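Local coordinates for protein bacteriorhodopsin (Nanosalina sp., PDB 6EYU) that pumps protons inward across the cell membrane, using light absorbed by its bound retinal, at residues F174-T179 / V206-F211; V180-G185 / G191-L196. One frame throughout, in Å; residues are numbered along the deposited sequence.

Contact 1 of 2, residues F174-T179 / V206-F211; sequences FLSYPT and VVLPFF. With RET (retinal), chain D; MUN ([(2~{S})-2,3-bis(oxidanyl)propyl] (~{E})-undec-2-enoate), chain S.
One wall of the retinal pocket in this seven-helix rhodopsin bundle forms where Tyr-177, on helix 157-183, reaches Leu-208 and Pro-209 on helix 198-230. The local axes run nearly antiparallel, at 163°, and approach to only 10.6 Å, so long side chains must span the gap. Tyr-177 does most of this. Its CG lies anti to its own carbonyl carbon (chi1 -78°), which sends the ring across with the hydroxyl leading. OH ends 3.1 Å from the N of Pro-209, a nitrogen with no hydrogen to offer, so this pair is packing. Along the ring, CZ rests 3.9 Å from CB of Leu-208, while CG of Pro-209 comes near the ring plane at the edge, 4.0 Å from CE1. One face of the same ring lies against the polyene, with retinal C11 3.3 Å above its plane and over its centre. Phe-174 adds to this wall, its CE1 3.4 Å from the retinal C20 methyl, and Pro-209 CB is 4.0 Å from C15, the carbon that in this family joins a lysine as a Schiff base. Ser-176 packs OG against CD1 of Leu-208 at 3.6 Å while its hydrogen bond goes to Phe-173 O within its own helix. Each helix is kinked at a proline, Pro-178 and Pro-209, whose nitrogens make no bond to the preceding turn. Beyond the pair, Phe-174 packs on Ile-84 and Leu-85 of helix 72-93, and Pro-209 touches Tyr-20 of helix 14-38 and Tyr-59 of helix 42-63.

Contact 2 of 2, residues V180-G185 / G191-L196; sequences VWYISG and GSLNIL. With MUN ([(2~{S})-2,3-bis(oxidanyl)propyl] (~{E})-undec-2-enoate), chain S; RET (retinal), chain D.
Ile-183 O takes two backbone N-H groups from the returning loop: Ile-195 N at 2.7 Å, almost in line with the carbonyl (C=O...N 170°), and Leu-196 N, weakly, at 3.3 Å. Gly-185 N answers with a bond to Leu-196 O at 2.7 Å, bridging Ser-184 and Leu-196 in a single beta bridge. Beneath these bonds, CD1 of Ile-183 packs 3.8 Å from CG of Leu-196, and its CG2 meets CD1 of Leu-193. At the far end Tyr-182 stretches its ring along the loop, CG anti to the backbone N (chi1 -168°). Its OH and Ser-192 OG share a hydrogen bond of 2.9 Å, and CA of Gly-191 makes a CH-pi contact over one ring face, 4.2 Å from the centroid. A leucine in place of Tyr-182 would probably leave Ser-192 OG without this mate and deprive Gly-191 of its aromatic face. Farther out, Tyr-130 meets the Tyr-182 ring, and Ser-184 OG bonds Thr-201 OG1 on the next helix. Ser-184 is the first residue to leave helical geometry, so the whole forms a helix C-terminus held by its own connecting loop, here the link between the last two transmembrane helices of the rhodopsin fold.

Contact 2 is nested within the chain loop that contact 1 closes: helix 157-183 supplies a segment to each, and the 191-196 loop then leads into helix 198-230. Their centres are 14 Å apart, yet they touch where Leu-208 CD1 comes 4.2 Å from Val-180 CG1. Retinal joins them too. Contact 1 lies along the polyene, whereas Trp-181 of contact 2 sits one turn beyond Tyr-177 and turns a ring face to the C17 methyl, with CG at 3.7 Å. A single bound monoacylglycerol also spans both, its chain atom CAO 3.6 Å from Val-207 CG1 and its glycerol oxygen OAJ 3.6 Å from Leu-196 CD2.

Contact 1 of 2, residues F174-T179 / V206-F211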
ATOM      1  N   PHE A 174      -3.340 -21.955  -6.701  1.00 62.27           N
ATOM      2  CA  PHE A 174      -2.630 -20.752  -7.124  1.00 62.33           C
ATOM      3  C   PHE A 174      -1.979 -20.961  -8.487  1.00 63.60           C
ATOM      4  O   PHE A 174      -1.844 -20.020  -9.269  1.00 68.91           O
ATOM      5  CB  PHE A 174      -1.568 -20.368  -6.091  1.00 60.05           C
ATOM      6  CG  PHE A 174      -2.050 -19.380  -5.067  1.00 60.03           C
ATOM      7  CD1 PHE A 174      -3.355 -19.425  -4.605  1.00 61.66           C
ATOM      8  CD2 PHE A 174      -1.214 -18.380  -4.599  1.00 64.38           C
ATOM      9  CE1 PHE A 174      -3.802 -18.523  -3.659  1.00 63.48           C
ATOM     10  CE2 PHE A 174      -1.654 -17.475  -3.653  1.00 62.85           C
ATOM     11  CZ  PHE A 174      -2.950 -17.548  -3.180  1.00 63.04           C
ATOM     12  N   LEU A 175      -1.674 -22.215  -8.806  1.00 62.36           N
ATOM     13  CA  LEU A 175      -0.981 -22.539 -10.047  1.00 66.65           C
ATOM     14  C   LEU A 175      -1.943 -22.525 -11.230  1.00 65.65           C
ATOM     15  O   LEU A 175      -1.526 -22.369 -12.377  1.00 65.21           O
ATOM     16  CB  LEU A 175      -0.309 -23.907  -9.939  1.00 65.92           C
ATOM     17  CG  LEU A 175       0.743 -24.026  -8.836  1.00 68.63           C
ATOM     18  CD1 LEU A 175       1.024 -25.486  -8.515  1.00 74.70           C
ATOM     19  CD2 LEU A 175       2.021 -23.305  -9.238  1.00 66.41           C
ATOM     20  N   SER A 176      -3.229 -22.693 -10.946  1.00 62.82           N
ATOM     21  CA  SER A 176      -4.236 -22.777 -11.997  1.00 68.13           C
ATOM     22  C   SER A 176      -4.399 -21.432 -12.698  1.00 66.69           C
ATOM     23  O   SER A 176      -4.763 -21.377 -13.873  1.00 69.83           O
ATOM     24  CB  SER A 176      -5.578 -23.232 -11.418  1.00 70.08           C
ATOM     25  OG  SER A 176      -6.136 -22.234 -10.581  1.00 72.01           O
ATOM     26  N   TYR A 177      -4.038 -20.357 -12.002  1.00 65.75           N
ATOM     27  CA  TYR A 177      -4.405 -19.012 -12.433  1.00 63.06           C
ATOM     28  C   TYR A 177      -3.536 -18.549 -13.598  1.00 59.08           C
ATOM     29  O   TYR A 177      -4.054 -18.076 -14.610  1.00 57.85           O
ATOM     30  CB  TYR A 177      -4.286 -18.025 -11.270  1.00 63.51           C
ATOM     31  CG  TYR A 177      -5.438 -18.091 -10.292  1.00 60.64           C
ATOM     32  CD1 TYR A 177      -6.579 -17.322 -10.479  1.00 67.51           C
ATOM     33  CD2 TYR A 177      -5.383 -18.921  -9.181  1.00 61.61           C
ATOM     34  CE1 TYR A 177      -7.638 -17.389  -9.594  1.00 75.78           C
ATOM     35  CE2 TYR A 177      -6.434 -18.988  -8.286  1.00 68.23           C
ATOM     36  CZ  TYR A 177      -7.565 -18.231  -8.505  1.00 72.76           C
ATOM     37  OH  TYR A 177      -8.614 -18.295  -7.617  1.00 72.44           O
ATOM     38  N   PRO A 178      -2.209 -18.685 -13.462  1.00 58.02           N
ATOM     39  CA  PRO A 178      -1.318 -18.386 -14.581  1.00 58.51           C
ATOM     40  C   PRO A 178      -1.574 -19.288 -15.783  1.00 58.46           C
ATOM     41  O   PRO A 178      -1.276 -18.908 -16.915  1.00 57.38           O
ATOM     42  CB  PRO A 178       0.084 -18.638 -14.006  1.00 58.34           C
ATOM     43  CG  PRO A 178      -0.122 -19.430 -12.760  1.00 56.90           C
ATOM     44  CD  PRO A 178      -1.469 -19.038 -12.239  1.00 59.14           C
ATOM     45  N   THR A 179      -2.240 -20.414 -15.547  1.00 60.62           N
ATOM     46  CA  THR A 179      -2.607 -21.324 -16.626  1.00 64.05           C
ATOM     47  C   THR A 179      -3.815 -20.800 -17.395  1.00 64.13           C
ATOM     48  O   THR A 179      -3.762 -20.642 -18.615  1.00 66.53           O
ATOM     49  CB  THR A 179      -2.928 -22.731 -16.090  1.00 65.16           C
ATOM     50  OG1 THR A 179      -1.838 -23.203 -15.288  1.00 66.57           O
ATOM     51  CG2 THR A 179      -3.166 -23.699 -17.239  1.00 61.86           C
ATOM     52  N   VAL A 206     -14.148 -16.793 -11.821  1.00 62.70           N
ATOM     53  CA  VAL A 206     -15.129 -16.696 -10.746  1.00 62.69           C
ATOM     54  C   VAL A 206     -15.086 -17.940  -9.867  1.00 60.72           C
ATOM     55  O   VAL A 206     -15.049 -17.842  -8.640  1.00 59.24           O
ATOM     56  CB  VAL A 206     -16.558 -16.527 -11.299  1.00 66.33           C
ATOM     57  CG1 VAL A 206     -17.583 -16.839 -10.221  1.00 64.72           C
ATOM     58  CG2 VAL A 206     -16.755 -15.118 -11.838  1.00 70.92           C
ATOM     59  N   VAL A 207     -15.061 -19.109 -10.500  1.00 62.52           N
ATOM     60  CA  VAL A 207     -15.208 -20.367  -9.779  1.00 62.85           C
ATOM     61  C   VAL A 207     -13.939 -20.704  -9.001  1.00 60.54           C
ATOM     62  O   VAL A 207     -14.005 -21.244  -7.897  1.00 60.39           O
ATOM     63  CB  VAL A 207     -15.533 -21.532 -10.732  1.00 67.68           C
ATOM     64  CG1 VAL A 207     -14.345 -21.829 -11.634  1.00 78.22           C
ATOM     65  CG2 VAL A 207     -15.934 -22.767  -9.940  1.00 64.31           C
ATOM     66  N   LEU A 208     -12.786 -20.360  -9.568  1.00 61.77           N
ATOM     67  CA  LEU A 208     -11.509 -20.664  -8.932  1.00 63.06           C
ATOM     68  C   LEU A 208     -11.291 -19.785  -7.705  1.00 59.20           C
ATOM     69  O   LEU A 208     -10.793 -20.253  -6.681  1.00 57.08           O
ATOM     70  CB  LEU A 208     -10.358 -20.477  -9.923  1.00 67.34           C
ATOM     71  CG  LEU A 208     -10.195 -21.593 -10.957  1.00 70.18           C
ATOM     72  CD1 LEU A 208      -9.203 -21.188 -12.036  1.00 69.52           C
ATOM     73  CD2 LEU A 208      -9.761 -22.888 -10.286  1.00 72.91           C
ATOM     74  N   PRO A 209     -11.673 -18.502  -7.803  1.00 62.55           N
ATOM     75  CA  PRO A 209     -11.586 -17.637  -6.631  1.00 60.77           C
ATOM     76  C   PRO A 209     -12.597 -17.990  -5.543  1.00 60.48           C
ATOM     77  O   PRO A 209     -12.323 -17.788  -4.361  1.00 57.01           O
ATOM     78  CB  PRO A 209     -11.876 -16.250  -7.203  1.00 60.87           C
ATOM     79  CG  PRO A 209     -11.376 -16.322  -8.604  1.00 65.48           C
ATOM     80  CD  PRO A 209     -11.632 -17.732  -9.059  1.00 65.91           C
ATOM     81  N   PHE A 210     -13.745 -18.528  -5.939  1.00 65.50           N
ATOM     82  CA  PHE A 210     -14.719 -19.026  -4.974  1.00 63.25           C
ATOM     83  C   PHE A 210     -14.063 -20.027  -4.030  1.00 62.95           C
ATOM     84  O   PHE A 210     -14.278 -19.982  -2.818  1.00 58.74           O
ATOM     85  CB  PHE A 210     -15.901 -19.685  -5.689  1.00 65.59           C
ATOM     86  CG  PHE A 210     -16.963 -20.194  -4.755  1.00 65.70           C
ATOM     87  CD1 PHE A 210     -17.812 -19.312  -4.106  1.00 62.51           C
ATOM     88  CD2 PHE A 210     -17.018 -21.537  -4.418  1.00 67.74           C
ATOM     89  CE1 PHE A 210     -18.732 -19.767  -3.181  1.00 66.30           C
ATOM     90  CE2 PHE A 210     -17.950 -22.001  -3.510  1.00 68.73           C
ATOM     91  CZ  PHE A 210     -18.808 -21.115  -2.888  1.00 69.38           C
ATOM     92  N   PHE A 211     -13.189 -20.866  -4.579  1.00 67.47           N
ATOM     93  CA  PHE A 211     -12.568 -21.930  -3.802  1.00 63.33           C
ATOM     94  C   PHE A 211     -11.375 -21.409  -3.004  1.00 61.95           C
ATOM     95  O   PHE A 211     -11.010 -21.984  -1.976  1.00 65.86           O
ATOM     96  CB  PHE A 211     -12.131 -23.076  -4.717  1.00 64.25           C
ATOM     97  CG  PHE A 211     -13.243 -24.022  -5.073  1.00 64.76           C
ATOM     98  CD1 PHE A 211     -13.628 -25.018  -4.189  1.00 66.52           C
ATOM     99  CD2 PHE A 211     -14.010 -23.811  -6.207  1.00 65.75           C
ATOM    100  CE1 PHE A 211     -14.721 -25.819  -4.458  1.00 64.30           C
ATOM    101  CE2 PHE A 211     -15.092 -24.622  -6.492  1.00 67.71           C
ATOM    102  CZ  PHE A 211     -15.450 -25.626  -5.615  1.00 66.89           C
TER
HETATM  103  C1  RET D 301      -1.015 -13.739 -12.843  1.00 64.32           C
HETATM  104  C2  RET D 301      -0.105 -12.913 -13.757  1.00 66.50           C
HETATM  105  C3  RET D 301       0.825 -13.804 -14.580  1.00 67.46           C
HETATM  106  C4  RET D 301       1.800 -14.536 -13.664  1.00 67.24           C
HETATM  107  C5  RET D 301       1.071 -15.113 -12.450  1.00 63.55           C
HETATM  108  C6  RET D 301      -0.197 -14.785 -12.073  1.00 66.60           C
HETATM  109  C7  RET D 301      -0.786 -15.439 -10.921  1.00 64.69           C
HETATM  110  C8  RET D 301      -2.033 -15.101 -10.487  1.00 65.36           C
HETATM  111  C9  RET D 301      -2.545 -15.693  -9.278  1.00 63.83           C
HETATM  112  C10 RET D 301      -3.831 -15.406  -8.830  1.00 62.39           C
HETATM  113  C11 RET D 301      -4.454 -15.990  -7.705  1.00 61.23           C
HETATM  114  C12 RET D 301      -5.703 -15.417  -7.488  1.00 57.15           C
HETATM  115  C13 RET D 301      -6.545 -15.667  -6.383  1.00 60.26           C
HETATM  116  C14 RET D 301      -7.777 -15.009  -6.272  1.00 65.50           C
HETATM  117  C15 RET D 301      -8.653 -15.076  -5.193  1.00 68.99           C
HETATM  118  C16 RET D 301      -1.685 -12.824 -11.817  1.00 67.08           C
HETATM  119  C17 RET D 301      -2.076 -14.468 -13.670  1.00 61.41           C
HETATM  120  C18 RET D 301       1.813 -16.156 -11.612  1.00 59.91           C
HETATM  121  C19 RET D 301      -1.680 -16.686  -8.499  1.00 67.31           C
HETATM  122  C20 RET D 301      -6.122 -16.681  -5.316  1.00 58.25           C
HETATM  123  CAR MUN S 316     -12.689 -26.564  -9.906  1.00 88.45           C
HETATM  124  CAQ MUN S 316     -13.553 -26.649 -11.164  1.00 92.50           C
HETATM  125  CAP MUN S 316     -12.978 -25.731 -12.245  1.00 86.46           C
HETATM  126  CAO MUN S 316     -14.131 -25.098 -13.025  1.00 81.94           C
HETATM  127  CAN MUN S 316     -13.610 -24.513 -14.338  1.00 70.95           C
HETATM  128  CAM MUN S 316     -14.615 -23.483 -14.858  1.00 71.05           C
HETATM  129  CAK MUN S 316     -15.163 -23.934 -16.214  1.00 74.30           C
HETATM  130  CAH MUN S 316     -14.636 -22.997 -17.302  1.00 84.62           C
HETATM  131  CAF MUN S 316     -14.814 -23.637 -18.683  1.00100.23           C
HETATM  132  CAC MUN S 316     -13.551 -24.272 -19.294  1.00114.50           C
HETATM  133  CAA MUN S 316     -13.655 -24.879 -20.705  1.00126.62           C
HETATM  134  OAD MUN S 316     -14.744 -25.249 -21.144  1.00116.77           O
HETATM  135  OAB MUN S 316     -12.464 -25.167 -21.298  1.00137.80           O
HETATM  136  CAE MUN S 316     -12.642 -26.254 -22.214  1.00139.82           C
HETATM  137  CAG MUN S 316     -12.432 -25.761 -23.647  1.00139.28           C
HETATM  138  OAJ MUN S 316     -12.449 -24.331 -23.668  1.00112.72           O
HETATM  139  CAI MUN S 316     -11.083 -26.262 -24.166  1.00140.06           C
HETATM  140  OAL MUN S 316     -11.246 -26.793 -25.484  1.00111.73           O

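Contact 2 of 2, residues V180-G185 / G191-L196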
ATOM      1  N   VAL A 180      -4.895 -20.506 -16.676  1.00 60.69           N
ATOM      2  CA  VAL A 180      -6.097 -19.961 -17.298  1.00 64.56           C
ATOM      3  C   VAL A 180      -5.802 -18.615 -17.952  1.00 62.06           C
ATOM      4  O   VAL A 180      -6.240 -18.350 -19.072  1.00 63.92           O
ATOM      5  CB  VAL A 180      -7.235 -19.779 -16.275  1.00 69.30           C
ATOM      6  CG1 VAL A 180      -6.676 -19.368 -14.921  1.00 75.07           C
ATOM      7  CG2 VAL A 180      -8.240 -18.756 -16.778  1.00 73.45           C
ATOM      8  N   TRP A 181      -4.995 -17.800 -17.281  1.00 60.98           N
ATOM      9  CA  TRP A 181      -4.601 -16.500 -17.813  1.00 60.38           C
ATOM     10  C   TRP A 181      -3.916 -16.663 -19.165  1.00 59.74           C
ATOM     11  O   TRP A 181      -4.232 -15.952 -20.120  1.00 58.17           O
ATOM     12  CB  TRP A 181      -3.661 -15.792 -16.833  1.00 60.89           C
ATOM     13  CG  TRP A 181      -3.418 -14.348 -17.159  1.00 61.93           C
ATOM     14  CD1 TRP A 181      -4.072 -13.272 -16.630  1.00 62.60           C
ATOM     15  CD2 TRP A 181      -2.317 -13.814 -17.908  1.00 65.25           C
ATOM     16  NE1 TRP A 181      -3.453 -12.106 -17.008  1.00 60.79           N
ATOM     17  CE2 TRP A 181      -2.380 -12.410 -17.803  1.00 61.95           C
ATOM     18  CE3 TRP A 181      -1.268 -14.390 -18.630  1.00 63.83           C
ATOM     19  CZ2 TRP A 181      -1.465 -11.573 -18.438  1.00 63.46           C
ATOM     20  CZ3 TRP A 181      -0.369 -13.557 -19.272  1.00 65.52           C
ATOM     21  CH2 TRP A 181      -0.471 -12.164 -19.167  1.00 64.51           C
ATOM     22  N   TYR A 182      -3.071 -17.682 -19.273  1.00 63.39           N
ATOM     23  CA  TYR A 182      -2.221 -17.851 -20.445  1.00 68.10           C
ATOM     24  C   TYR A 182      -3.032 -18.359 -21.632  1.00 64.80           C
ATOM     25  O   TYR A 182      -2.846 -17.907 -22.761  1.00 68.90           O
ATOM     26  CB  TYR A 182      -1.080 -18.823 -20.139  1.00 68.17           C
ATOM     27  CG  TYR A 182       0.003 -18.842 -21.195  1.00 71.28           C
ATOM     28  CD1 TYR A 182      -0.084 -19.697 -22.285  1.00 76.93           C
ATOM     29  CD2 TYR A 182       1.018 -17.894 -21.187  1.00 76.09           C
ATOM     30  CE1 TYR A 182       0.845 -19.649 -23.307  1.00 79.43           C
ATOM     31  CE2 TYR A 182       1.950 -17.837 -22.205  1.00 75.63           C
ATOM     32  CZ  TYR A 182       1.854 -18.712 -23.266  1.00 76.10           C
ATOM     33  OH  TYR A 182       2.792 -18.673 -24.272  1.00 85.87           O
ATOM     34  N   ILE A 183      -3.939 -19.296 -21.370  1.00 59.85           N
ATOM     35  CA  ILE A 183      -4.675 -19.962 -22.439  1.00 62.63           C
ATOM     36  C   ILE A 183      -5.917 -19.168 -22.830  1.00 62.74           C
ATOM     37  O   ILE A 183      -6.527 -19.428 -23.867  1.00 66.39           O
ATOM     38  CB  ILE A 183      -5.102 -21.386 -22.032  1.00 63.59           C
ATOM     39  CG1 ILE A 183      -6.129 -21.336 -20.900  1.00 61.69           C
ATOM     40  CG2 ILE A 183      -3.891 -22.204 -21.610  1.00 62.54           C
ATOM     41  CD1 ILE A 183      -6.847 -22.649 -20.676  1.00 62.15           C
ATOM     42  N   SER A 184      -6.240 -18.148 -22.042  1.00 61.16           N
ATOM     43  CA  SER A 184      -7.383 -17.291 -22.337  1.00 59.77           C
ATOM     44  C   SER A 184      -7.154 -16.517 -23.631  1.00 61.48           C
ATOM     45  O   SER A 184      -6.038 -16.086 -23.919  1.00 63.83           O
ATOM     46  CB  SER A 184      -7.630 -16.314 -21.185  1.00 59.66           C
ATOM     47  OG  SER A 184      -8.396 -15.203 -21.615  1.00 57.57           O
ATOM     48  N   GLY A 185      -8.214 -16.369 -24.417  1.00 66.04           N
ATOM     49  CA  GLY A 185      -8.112 -15.741 -25.729  1.00 69.61           C
ATOM     50  C   GLY A 185      -8.646 -14.322 -25.724  1.00 73.17           C
ATOM     51  O   GLY A 185      -9.051 -13.798 -26.761  1.00 75.40           O
ATOM     52  N   GLY A 191      -0.875 -14.068 -23.990  1.00 89.93           N
ATOM     53  CA  GLY A 191      -0.643 -15.484 -24.247  1.00 94.20           C
ATOM     54  C   GLY A 191      -0.517 -15.777 -25.730  1.00 92.77           C
ATOM     55  O   GLY A 191      -1.133 -15.106 -26.558  1.00 88.68           O
ATOM     56  N   SER A 192       0.298 -16.771 -26.066  1.00 91.85           N
ATOM     57  CA  SER A 192       0.347 -17.292 -27.427  1.00 97.36           C
ATOM     58  C   SER A 192      -0.926 -18.067 -27.754  1.00101.21           C
ATOM     59  O   SER A 192      -1.227 -18.320 -28.921  1.00112.54           O
ATOM     60  CB  SER A 192       1.568 -18.197 -27.607  1.00100.34           C
ATOM     61  OG  SER A 192       1.495 -19.327 -26.756  1.00101.49           O
ATOM     62  N   LEU A 193      -1.687 -18.414 -26.720  1.00 91.29           N
ATOM     63  CA  LEU A 193      -2.802 -19.343 -26.870  1.00 80.96           C
ATOM     64  C   LEU A 193      -4.139 -18.611 -26.779  1.00 77.33           C
ATOM     65  O   LEU A 193      -4.251 -17.581 -26.114  1.00 82.28           O
ATOM     66  CB  LEU A 193      -2.733 -20.435 -25.798  1.00 77.88           C
ATOM     67  CG  LEU A 193      -1.526 -21.372 -25.874  1.00 77.39           C
ATOM     68  CD1 LEU A 193      -1.744 -22.596 -24.997  1.00 75.98           C
ATOM     69  CD2 LEU A 193      -1.251 -21.784 -27.313  1.00 75.81           C
ATOM     70  N   ASN A 194      -5.159 -19.174 -27.420  1.00 75.32           N
ATOM     71  CA  ASN A 194      -6.473 -18.542 -27.482  1.00 75.00           C
ATOM     72  C   ASN A 194      -7.579 -19.577 -27.295  1.00 70.96           C
ATOM     73  O   ASN A 194      -8.468 -19.708 -28.136  1.00 71.15           O
ATOM     74  CB  ASN A 194      -6.658 -17.835 -28.827  1.00 81.68           C
ATOM     75  CG  ASN A 194      -6.579 -16.326 -28.709  1.00 94.16           C
ATOM     76  OD1 ASN A 194      -7.546 -15.620 -28.993  1.00107.48           O
ATOM     77  ND2 ASN A 194      -5.387 -15.819 -28.413  1.00 94.91           N
ATOM     78  N   ILE A 195      -7.505 -20.329 -26.200  1.00 67.64           N
ATOM     79  CA  ILE A 195      -8.312 -21.535 -26.047  1.00 66.49           C
ATOM     80  C   ILE A 195      -9.672 -21.212 -25.437  1.00 65.30           C
ATOM     81  O   ILE A 195     -10.700 -21.713 -25.892  1.00 65.96           O
ATOM     82  CB  ILE A 195      -7.604 -22.576 -25.159  1.00 67.27           C
ATOM     83  CG1 ILE A 195      -6.475 -23.255 -25.936  1.00 65.94           C
ATOM     84  CG2 ILE A 195      -8.599 -23.615 -24.667  1.00 73.14           C
ATOM     85  CD1 ILE A 195      -5.514 -24.027 -25.060  1.00 67.26           C
ATOM     86  N   LEU A 196      -9.667 -20.422 -24.367  1.00 63.62           N
ATOM     87  CA  LEU A 196     -10.907 -19.915 -23.788  1.00 63.28           C
ATOM     88  C   LEU A 196     -11.344 -18.635 -24.493  1.00 66.12           C
ATOM     89  O   LEU A 196     -10.525 -17.763 -24.781  1.00 73.56           O
ATOM     90  CB  LEU A 196     -10.730 -19.644 -22.292  1.00 62.12           C
ATOM     91  CG  LEU A 196      -9.951 -20.695 -21.498  1.00 64.24           C
ATOM     92  CD1 LEU A 196      -9.894 -20.310 -20.027  1.00 62.31           C
ATOM     93  CD2 LEU A 196     -10.571 -22.073 -21.670  1.00 67.72           C
TER
HETATM   94  CAR MUN S 316     -12.689 -26.564  -9.906  1.00 88.45           C
HETATM   95  CAQ MUN S 316     -13.553 -26.649 -11.164  1.00 92.50           C
HETATM   96  CAP MUN S 316     -12.978 -25.731 -12.245  1.00 86.46           C
HETATM   97  CAO MUN S 316     -14.131 -25.098 -13.025  1.00 81.94           C
HETATM   98  CAN MUN S 316     -13.610 -24.513 -14.338  1.00 70.95           C
HETATM   99  CAM MUN S 316     -14.615 -23.483 -14.858  1.00 71.05           C
HETATM  100  CAK MUN S 316     -15.163 -23.934 -16.214  1.00 74.30           C
HETATM  101  CAH MUN S 316     -14.636 -22.997 -17.302  1.00 84.62           C
HETATM  102  CAF MUN S 316     -14.814 -23.637 -18.683  1.00100.23           C
HETATM  103  CAC MUN S 316     -13.551 -24.272 -19.294  1.00114.50           C
HETATM  104  CAA MUN S 316     -13.655 -24.879 -20.705  1.00126.62           C
HETATM  105  OAD MUN S 316     -14.744 -25.249 -21.144  1.00116.77           O
HETATM  106  OAB MUN S 316     -12.464 -25.167 -21.298  1.00137.80           O
HETATM  107  CAE MUN S 316     -12.642 -26.254 -22.214  1.00139.82           C
HETATM  108  CAG MUN S 316     -12.432 -25.761 -23.647  1.00139.28           C
HETATM  109  OAJ MUN S 316     -12.449 -24.331 -23.668  1.00112.72           O
HETATM  110  CAI MUN S 316     -11.083 -26.262 -24.166  1.00140.06           C
HETATM  111  OAL MUN S 316     -11.246 -26.793 -25.484  1.00111.73           O
HETATM  112  C1  RET D 301      -1.015 -13.739 -12.843  1.00 64.32           C
HETATM  113  C2  RET D 301      -0.105 -12.913 -13.757  1.00 66.50           C
HETATM  114  C3  RET D 301       0.825 -13.804 -14.580  1.00 67.46           C
HETATM  115  C4  RET D 301       1.800 -14.536 -13.664  1.00 67.24           C
HETATM  116  C5  RET D 301       1.071 -15.113 -12.450  1.00 63.55           C
HETATM  117  C6  RET D 301      -0.197 -14.785 -12.073  1.00 66.60           C
HETATM  118  C7  RET D 301      -0.786 -15.439 -10.921  1.00 64.69           C
HETATM  119  C8  RET D 301      -2.033 -15.101 -10.487  1.00 65.36           C
HETATM  120  C9  RET D 301      -2.545 -15.693  -9.278  1.00 63.83           C
HETATM  121  C10 RET D 301      -3.831 -15.406  -8.830  1.00 62.39           C
HETATM  122  C11 RET D 301      -4.454 -15.990  -7.705  1.00 61.23           C
HETATM  123  C12 RET D 301      -5.703 -15.417  -7.488  1.00 57.15           C
HETATM  124  C13 RET D 301      -6.545 -15.667  -6.383  1.00 60.26           C
HETATM  125  C14 RET D 301      -7.777 -15.009  -6.272  1.00 65.50           C
HETATM  126  C15 RET D 301      -8.653 -15.076  -5.193  1.00 68.99           C
HETATM  127  C16 RET D 301      -1.685 -12.824 -11.817  1.00 67.08           C
HETATM  128  C17 RET D 301      -2.076 -14.468 -13.670  1.00 61.41           C
HETATM  129  C18 RET D 301       1.813 -16.156 -11.612  1.00 59.91           C
HETATM  130  C19 RET D 301      -1.680 -16.686  -8.499  1.00 67.31           C
HETATM  131  C20 RET D 301      -6.122 -16.681  -5.316  1.00 58.25           C